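Local coordinates for type IV pilus assembly protein PilF (Thermus thermophilus HB8, PDB 5OIU) that probably powers assembly of type IV pili by hydrolysing ATP, working as a hexameric AAA+ motor of the type II/IV secretion ATPase family, at residues E5-R17 with L57-G69. Numbering follows the deposited sequence.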
ATOM      1  N   GLU C   5      44.300 -13.748 -21.618  1.00 67.49           N
ATOM      2  CA  GLU C   5      43.955 -13.144 -20.331  1.00 79.84           C
ATOM      3  C   GLU C   5      45.049 -12.140 -19.922  1.00 76.53           C
ATOM      4  O   GLU C   5      44.763 -11.070 -19.367  1.00 72.62           O
ATOM      5  CB  GLU C   5      43.737 -14.232 -19.257  1.00 79.34           C
ATOM      6  CG  GLU C   5      44.953 -14.580 -18.375  1.00 86.52           C
ATOM      7  CD  GLU C   5      46.078 -15.350 -19.108  1.00 92.19           C
ATOM      8  OE1 GLU C   5      46.838 -16.066 -18.416  1.00 94.70           O
ATOM      9  OE2 GLU C   5      46.225 -15.232 -20.352  1.00 84.40           O
ATOM     10  N   SER C   6      46.306 -12.483 -20.195  1.00 75.66           N
ATOM     11  CA  SER C   6      47.346 -11.469 -20.233  1.00 69.49           C
ATOM     12  C   SER C   6      47.576 -10.986 -21.649  1.00 67.44           C
ATOM     13  O   SER C   6      47.905  -9.815 -21.843  1.00 73.32           O
ATOM     14  CB  SER C   6      48.663 -11.983 -19.636  1.00 69.50           C
ATOM     15  OG  SER C   6      49.397 -10.919 -19.041  1.00 66.29           O
ATOM     16  N   ALA C   7      47.370 -11.851 -22.643  1.00 65.06           N
ATOM     17  CA  ALA C   7      47.245 -11.360 -24.008  1.00 69.36           C
ATOM     18  C   ALA C   7      46.113 -10.347 -24.112  1.00 66.48           C
ATOM     19  O   ALA C   7      46.255  -9.305 -24.764  1.00 64.23           O
ATOM     20  CB  ALA C   7      47.015 -12.519 -24.977  1.00 71.74           C
ATOM     21  N   ALA C   8      44.982 -10.629 -23.464  1.00 63.88           N
ATOM     22  CA  ALA C   8      43.877  -9.681 -23.500  1.00 64.65           C
ATOM     23  C   ALA C   8      44.194  -8.441 -22.672  1.00 60.99           C
ATOM     24  O   ALA C   8      43.927  -7.314 -23.108  1.00 55.00           O
ATOM     25  CB  ALA C   8      42.592 -10.354 -23.017  1.00 60.12           C
ATOM     26  N   GLN C   9      44.785  -8.631 -21.488  1.00 59.04           N
ATOM     27  CA  GLN C   9      45.067  -7.499 -20.608  1.00 60.88           C
ATOM     28  C   GLN C   9      46.033  -6.525 -21.256  1.00 56.51           C
ATOM     29  O   GLN C   9      45.905  -5.308 -21.093  1.00 54.29           O
ATOM     30  CB  GLN C   9      45.634  -7.992 -19.284  1.00 61.55           C
ATOM     31  CG  GLN C   9      45.168  -7.206 -18.088  1.00 61.63           C
ATOM     32  CD  GLN C   9      45.296  -8.004 -16.829  1.00 67.81           C
ATOM     33  OE1 GLN C   9      45.097  -9.226 -16.834  1.00 65.77           O
ATOM     34  NE2 GLN C   9      45.631  -7.330 -15.733  1.00 72.64           N
ATOM     35  N   LYS C  10      47.015  -7.050 -21.985  1.00 60.88           N
ATOM     36  CA  LYS C  10      47.983  -6.206 -22.668  1.00 53.68           C
ATOM     37  C   LYS C  10      47.332  -5.459 -23.818  1.00 57.71           C
ATOM     38  O   LYS C  10      47.728  -4.328 -24.138  1.00 56.48           O
ATOM     39  CB  LYS C  10      49.151  -7.069 -23.155  1.00 53.62           C
ATOM     40  CG  LYS C  10      50.125  -6.370 -24.084  1.00 57.47           C
ATOM     41  CD  LYS C  10      51.327  -7.250 -24.404  1.00 59.76           C
ATOM     42  CE  LYS C  10      52.294  -6.536 -25.335  1.00 58.58           C
ATOM     43  NZ  LYS C  10      52.016  -6.837 -26.755  1.00 53.99           N
ATOM     44  N   PHE C  11      46.319  -6.065 -24.438  1.00 57.75           N
ATOM     45  CA  PHE C  11      45.611  -5.389 -25.517  1.00 54.57           C
ATOM     46  C   PHE C  11      44.802  -4.211 -24.983  1.00 52.64           C
ATOM     47  O   PHE C  11      44.896  -3.092 -25.506  1.00 51.43           O
ATOM     48  CB  PHE C  11      44.709  -6.374 -26.251  1.00 52.97           C
ATOM     49  CG  PHE C  11      43.902  -5.734 -27.327  1.00 55.50           C
ATOM     50  CD1 PHE C  11      44.467  -5.493 -28.569  1.00 57.70           C
ATOM     51  CD2 PHE C  11      42.591  -5.328 -27.087  1.00 50.67           C
ATOM     52  CE1 PHE C  11      43.740  -4.882 -29.570  1.00 56.05           C
ATOM     53  CE2 PHE C  11      41.865  -4.712 -28.067  1.00 49.25           C
ATOM     54  CZ  PHE C  11      42.440  -4.489 -29.318  1.00 57.04           C
ATOM     55  N   VAL C  12      43.988  -4.448 -23.954  1.00 45.23           N
ATOM     56  CA  VAL C  12      43.184  -3.365 -23.402  1.00 49.84           C
ATOM     57  C   VAL C  12      44.087  -2.191 -23.054  1.00 51.23           C
ATOM     58  O   VAL C  12      43.856  -1.056 -23.486  1.00 51.78           O
ATOM     59  CB  VAL C  12      42.369  -3.850 -22.185  1.00 46.72           C
ATOM     60  CG1 VAL C  12      41.568  -2.712 -21.572  1.00 40.50           C
ATOM     61  CG2 VAL C  12      41.428  -4.951 -22.594  1.00 44.78           C
ATOM     62  N   LYS C  13      45.175  -2.465 -22.327  1.00 52.60           N
ATOM     63  CA  LYS C  13      46.064  -1.390 -21.898  1.00 47.80           C
ATOM     64  C   LYS C  13      46.667  -0.656 -23.086  1.00 45.80           C
ATOM     65  O   LYS C  13      46.985   0.531 -22.982  1.00 50.16           O
ATOM     66  CB  LYS C  13      47.155  -1.941 -20.981  1.00 51.49           C
ATOM     67  CG  LYS C  13      46.658  -2.203 -19.549  1.00 57.91           C
ATOM     68  CD  LYS C  13      47.768  -2.658 -18.597  1.00 63.87           C
ATOM     69  CE  LYS C  13      47.211  -2.948 -17.193  1.00 67.77           C
ATOM     70  NZ  LYS C  13      48.233  -3.519 -16.252  1.00 65.83           N
ATOM     71  N   GLN C  14      46.792  -1.322 -24.230  1.00 45.59           N
ATOM     72  CA  GLN C  14      47.337  -0.654 -25.406  1.00 43.91           C
ATOM     73  C   GLN C  14      46.307   0.246 -26.073  1.00 45.46           C
ATOM     74  O   GLN C  14      46.636   1.366 -26.484  1.00 49.12           O
ATOM     75  CB  GLN C  14      47.860  -1.686 -26.409  1.00 53.57           C
ATOM     76  CG  GLN C  14      48.715  -1.111 -27.543  1.00 53.35           C
ATOM     77  CD  GLN C  14      49.379  -2.199 -28.397  1.00 65.03           C
ATOM     78  OE1 GLN C  14      48.913  -3.342 -28.447  1.00 67.14           O
ATOM     79  NE2 GLN C  14      50.472  -1.842 -29.071  1.00 68.00           N
ATOM     80  N   VAL C  15      45.063  -0.216 -26.206  1.00 41.51           N
ATOM     81  CA  VAL C  15      44.090   0.620 -26.897  1.00 42.51           C
ATOM     82  C   VAL C  15      43.761   1.820 -26.032  1.00 43.12           C
ATOM     83  O   VAL C  15      43.569   2.932 -26.544  1.00 40.07           O
ATOM     84  CB  VAL C  15      42.828  -0.188 -27.317  1.00 43.49           C
ATOM     85  CG1 VAL C  15      41.950  -0.547 -26.162  1.00 41.62           C
ATOM     86  CG2 VAL C  15      42.008   0.585 -28.340  1.00 42.74           C
ATOM     87  N   ILE C  16      43.772   1.647 -24.711  1.00 42.95           N
ATOM     88  CA  ILE C  16      43.566   2.788 -23.830  1.00 47.33           C
ATOM     89  C   ILE C  16      44.754   3.747 -23.914  1.00 44.19           C
ATOM     90  O   ILE C  16      44.568   4.964 -24.053  1.00 41.04           O
ATOM     91  CB  ILE C  16      43.280   2.322 -22.387  1.00 49.12           C
ATOM     92  CG1 ILE C  16      42.157   1.275 -22.392  1.00 43.83           C
ATOM     93  CG2 ILE C  16      42.924   3.530 -21.475  1.00 42.53           C
ATOM     94  CD1 ILE C  16      41.498   1.016 -21.040  1.00 43.15           C
ATOM     95  N   ARG C  17      45.954   3.226 -23.892  1.00 48.63           N
ATOM     96  CA  ARG C  17      47.093   4.078 -24.079  1.00 44.97           C
ATOM     97  C   ARG C  17      46.957   4.833 -25.373  1.00 44.59           C
ATOM     98  O   ARG C  17      47.120   6.003 -25.392  1.00 43.30           O
ATOM     99  CB  ARG C  17      48.400   3.310 -24.016  1.00 40.04           C
ATOM    100  CG  ARG C  17      49.618   4.202 -24.098  1.00 46.41           C
ATOM    101  CD  ARG C  17      50.916   3.481 -23.868  1.00 56.57           C
ATOM    102  NE  ARG C  17      51.147   2.462 -24.885  1.00 75.77           N
ATOM    103  CZ  ARG C  17      51.090   1.140 -24.703  1.00 56.47           C
ATOM    104  NH1 ARG C  17      50.803   0.609 -23.530  1.00 42.97           N
ATOM    105  NH2 ARG C  17      51.320   0.347 -25.727  1.00 51.30           N
ATOM    106  N   LEU C  57      37.389 -12.511 -27.867  1.00 49.74           N
ATOM    107  CA  LEU C  57      36.377 -11.565 -27.397  1.00 47.78           C
ATOM    108  C   LEU C  57      36.124 -11.696 -25.904  1.00 47.56           C
ATOM    109  O   LEU C  57      36.174 -10.703 -25.174  1.00 52.82           O
ATOM    110  CB  LEU C  57      35.068 -11.754 -28.166  1.00 54.85           C
ATOM    111  CG  LEU C  57      33.900 -10.899 -27.661  1.00 48.50           C
ATOM    112  CD1 LEU C  57      34.129  -9.440 -28.031  1.00 46.69           C
ATOM    113  CD2 LEU C  57      32.573 -11.379 -28.219  1.00 49.05           C
ATOM    114  N   ASN C  58      35.831 -12.905 -25.428  1.00 50.59           N
ATOM    115  CA  ASN C  58      35.458 -13.040 -24.023  1.00 54.95           C
ATOM    116  C   ASN C  58      36.611 -12.648 -23.097  1.00 56.28           C
ATOM    117  O   ASN C  58      36.396 -11.973 -22.081  1.00 51.86           O
ATOM    118  CB  ASN C  58      34.964 -14.457 -23.751  1.00 57.70           C
ATOM    119  CG  ASN C  58      33.586 -14.707 -24.349  1.00 67.52           C
ATOM    120  OD1 ASN C  58      32.618 -14.021 -24.014  1.00 68.48           O
ATOM    121  ND2 ASN C  58      33.498 -15.671 -25.260  1.00 74.92           N
ATOM    122  N   ALA C  59      37.846 -13.014 -23.453  1.00 59.34           N
ATOM    123  CA  ALA C  59      39.004 -12.591 -22.665  1.00 54.34           C
ATOM    124  C   ALA C  59      39.097 -11.070 -22.587  1.00 52.50           C
ATOM    125  O   ALA C  59      39.267 -10.501 -21.503  1.00 55.66           O
ATOM    126  CB  ALA C  59      40.283 -13.164 -23.266  1.00 58.24           C
ATOM    127  N   VAL C  60      38.998 -10.398 -23.735  1.00 47.09           N
ATOM    128  CA  VAL C  60      39.051  -8.938 -23.763  1.00 49.54           C
ATOM    129  C   VAL C  60      37.913  -8.346 -22.935  1.00 53.23           C
ATOM    130  O   VAL C  60      38.129  -7.466 -22.087  1.00 48.73           O
ATOM    131  CB  VAL C  60      39.024  -8.441 -25.220  1.00 49.60           C
ATOM    132  CG1 VAL C  60      38.555  -6.998 -25.306  1.00 44.81           C
ATOM    133  CG2 VAL C  60      40.396  -8.570 -25.827  1.00 53.26           C
ATOM    134  N   ILE C  61      36.685  -8.837 -23.156  1.00 50.04           N
ATOM    135  CA  ILE C  61      35.528  -8.371 -22.394  1.00 46.13           C
ATOM    136  C   ILE C  61      35.700  -8.661 -20.909  1.00 46.27           C
ATOM    137  O   ILE C  61      35.168  -7.941 -20.061  1.00 49.79           O
ATOM    138  CB  ILE C  61      34.243  -9.005 -22.974  1.00 46.50           C
ATOM    139  CG1 ILE C  61      33.895  -8.331 -24.292  1.00 46.48           C
ATOM    140  CG2 ILE C  61      33.042  -8.894 -22.025  1.00 42.24           C
ATOM    141  CD1 ILE C  61      33.258  -6.983 -24.114  1.00 44.02           C
ATOM    142  N   SER C  62      36.446  -9.705 -20.564  1.00 51.30           N
ATOM    143  CA  SER C  62      36.650 -10.003 -19.151  1.00 52.88           C
ATOM    144  C   SER C  62      37.562  -8.970 -18.505  1.00 51.01           C
ATOM    145  O   SER C  62      37.270  -8.466 -17.416  1.00 47.96           O
ATOM    146  CB  SER C  62      37.216 -11.411 -18.989  1.00 57.12           C
ATOM    147  OG  SER C  62      36.837 -11.956 -17.735  1.00 68.26           O
ATOM    148  N   VAL C  63      38.674  -8.637 -19.169  1.00 53.49           N
ATOM    149  CA  VAL C  63      39.586  -7.623 -18.639  1.00 54.34           C
ATOM    150  C   VAL C  63      38.853  -6.306 -18.453  1.00 51.92           C
ATOM    151  O   VAL C  63      38.976  -5.632 -17.422  1.00 52.93           O
ATOM    152  CB  VAL C  63      40.799  -7.447 -19.568  1.00 53.11           C
ATOM    153  CG1 VAL C  63      41.689  -6.357 -19.047  1.00 47.46           C
ATOM    154  CG2 VAL C  63      41.560  -8.748 -19.687  1.00 59.31           C
ATOM    155  N   VAL C  64      38.071  -5.933 -19.457  1.00 49.53           N
ATOM    156  CA  VAL C  64      37.353  -4.671 -19.431  1.00 51.03           C
ATOM    157  C   VAL C  64      36.270  -4.685 -18.351  1.00 50.72           C
ATOM    158  O   VAL C  64      36.052  -3.684 -17.652  1.00 42.33           O
ATOM    159  CB  VAL C  64      36.798  -4.414 -20.840  1.00 46.96           C
ATOM    160  CG1 VAL C  64      35.802  -3.333 -20.824  1.00 44.55           C
ATOM    161  CG2 VAL C  64      37.938  -4.071 -21.762  1.00 46.38           C
ATOM    162  N   LYS C  65      35.599  -5.831 -18.173  1.00 50.90           N
ATOM    163  CA  LYS C  65      34.563  -5.941 -17.149  1.00 46.23           C
ATOM    164  C   LYS C  65      35.161  -5.844 -15.758  1.00 48.97           C
ATOM    165  O   LYS C  65      34.635  -5.125 -14.900  1.00 52.00           O
ATOM    166  CB  LYS C  65      33.787  -7.251 -17.294  1.00 48.96           C
ATOM    167  CG  LYS C  65      32.513  -7.126 -18.081  1.00 46.82           C
ATOM    168  CD  LYS C  65      31.735  -8.406 -18.040  1.00 50.49           C
ATOM    169  CE  LYS C  65      30.678  -8.434 -19.116  1.00 48.33           C
ATOM    170  NZ  LYS C  65      29.706  -9.523 -18.838  1.00 50.98           N
ATOM    171  N   ILE C  66      36.259  -6.569 -15.509  1.00 50.82           N
ATOM    172  CA  ILE C  66      36.889  -6.512 -14.195  1.00 50.89           C
ATOM    173  C   ILE C  66      37.373  -5.101 -13.903  1.00 48.03           C
ATOM    174  O   ILE C  66      37.269  -4.619 -12.770  1.00 49.18           O
ATOM    175  CB  ILE C  66      38.035  -7.534 -14.093  1.00 51.34           C
ATOM    176  CG1 ILE C  66      37.475  -8.922 -13.838  1.00 48.34           C
ATOM    177  CG2 ILE C  66      38.959  -7.184 -12.943  1.00 44.06           C
ATOM    178  CD1 ILE C  66      38.411  -9.998 -14.266  1.00 60.33           C
ATOM    179  N   MET C  67      37.900  -4.414 -14.923  1.00 47.16           N
ATOM    180  CA  MET C  67      38.342  -3.034 -14.743  1.00 46.09           C
ATOM    181  C   MET C  67      37.202  -2.132 -14.297  1.00 50.41           C
ATOM    182  O   MET C  67      37.421  -1.180 -13.537  1.00 48.85           O
ATOM    183  CB  MET C  67      38.942  -2.494 -16.040  1.00 45.57           C
ATOM    184  CG  MET C  67      40.423  -2.786 -16.228  1.00 50.99           C
ATOM    185  SD  MET C  67      40.974  -2.476 -17.918  1.00 55.29           S
ATOM    186  CE  MET C  67      41.046  -0.702 -17.897  1.00 48.96           C
ATOM    187  N   GLY C  68      35.985  -2.401 -14.758  1.00 46.39           N
ATOM    188  CA  GLY C  68      34.866  -1.575 -14.379  1.00 47.17           C
ATOM    189  C   GLY C  68      34.037  -2.126 -13.251  1.00 51.41           C
ATOM    190  O   GLY C  68      32.996  -1.538 -12.931  1.00 48.62           O
ATOM    191  N   GLY C  69      34.456  -3.237 -12.646  1.00 49.91           N
ATOM    192  CA  GLY C  69      33.669  -3.893 -11.605  1.00 48.07           C
ATOM    193  C   GLY C  69      32.327  -4.418 -12.073  1.00 49.19           C
ATOM    194  O   GLY C  69      31.318  -4.262 -11.373  1.00 52.07           O
TER
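V12 enters helix 57-67 as a knob into the hole formed by V60, V63, V64 and M67, and its two methyls face different parts of the hole, both touching V64. With CG1 anti to the backbone N (chi1 178°), that methyl meets the thioether of M67 tip to tip, V12 CG1 lying 3.7 Å from M67 SD. The other methyl, V12 CG2, is 3.7 Å from V64 CG2 and close to V63 CG1; the side chains of V12 and V63 lie alongside each other, pointing opposite ways. M67 bends at its last torsion (chi3 76°), and its CE comes end-on against I16 CD1 at 3.6 Å, closing the contact toward the C-terminal ends of both segments. At the other end A8 provides the close approach: its CB rests 3.6 Å from A59 CB and also touches V60 and V63. The alanines A8 and A59 leave room for the backbones to close in, A8 CA to V60 CA being 4.9 Å. V63 stands over the first turn of helix 6-17, its CG2 packed 3.7 Å from Q9 N while its CG1 meets the aliphatic part of Q9 roughly at right angles. Obliquely to the F11 ring, V60 CG2 approaches F11 CD2 at 4.1 Å; L52 of strand 45-52 touches both F11 and V60, and V83 and Y85 of strand 79-87 touch M67. The helix axes approach to 8.3 Å and cross at -61°, an apolar helix pair packed on the six-stranded antiparallel sheet, consistent with the alpha+beta domain that precedes the P-loop ATPase core in secretion ATPases.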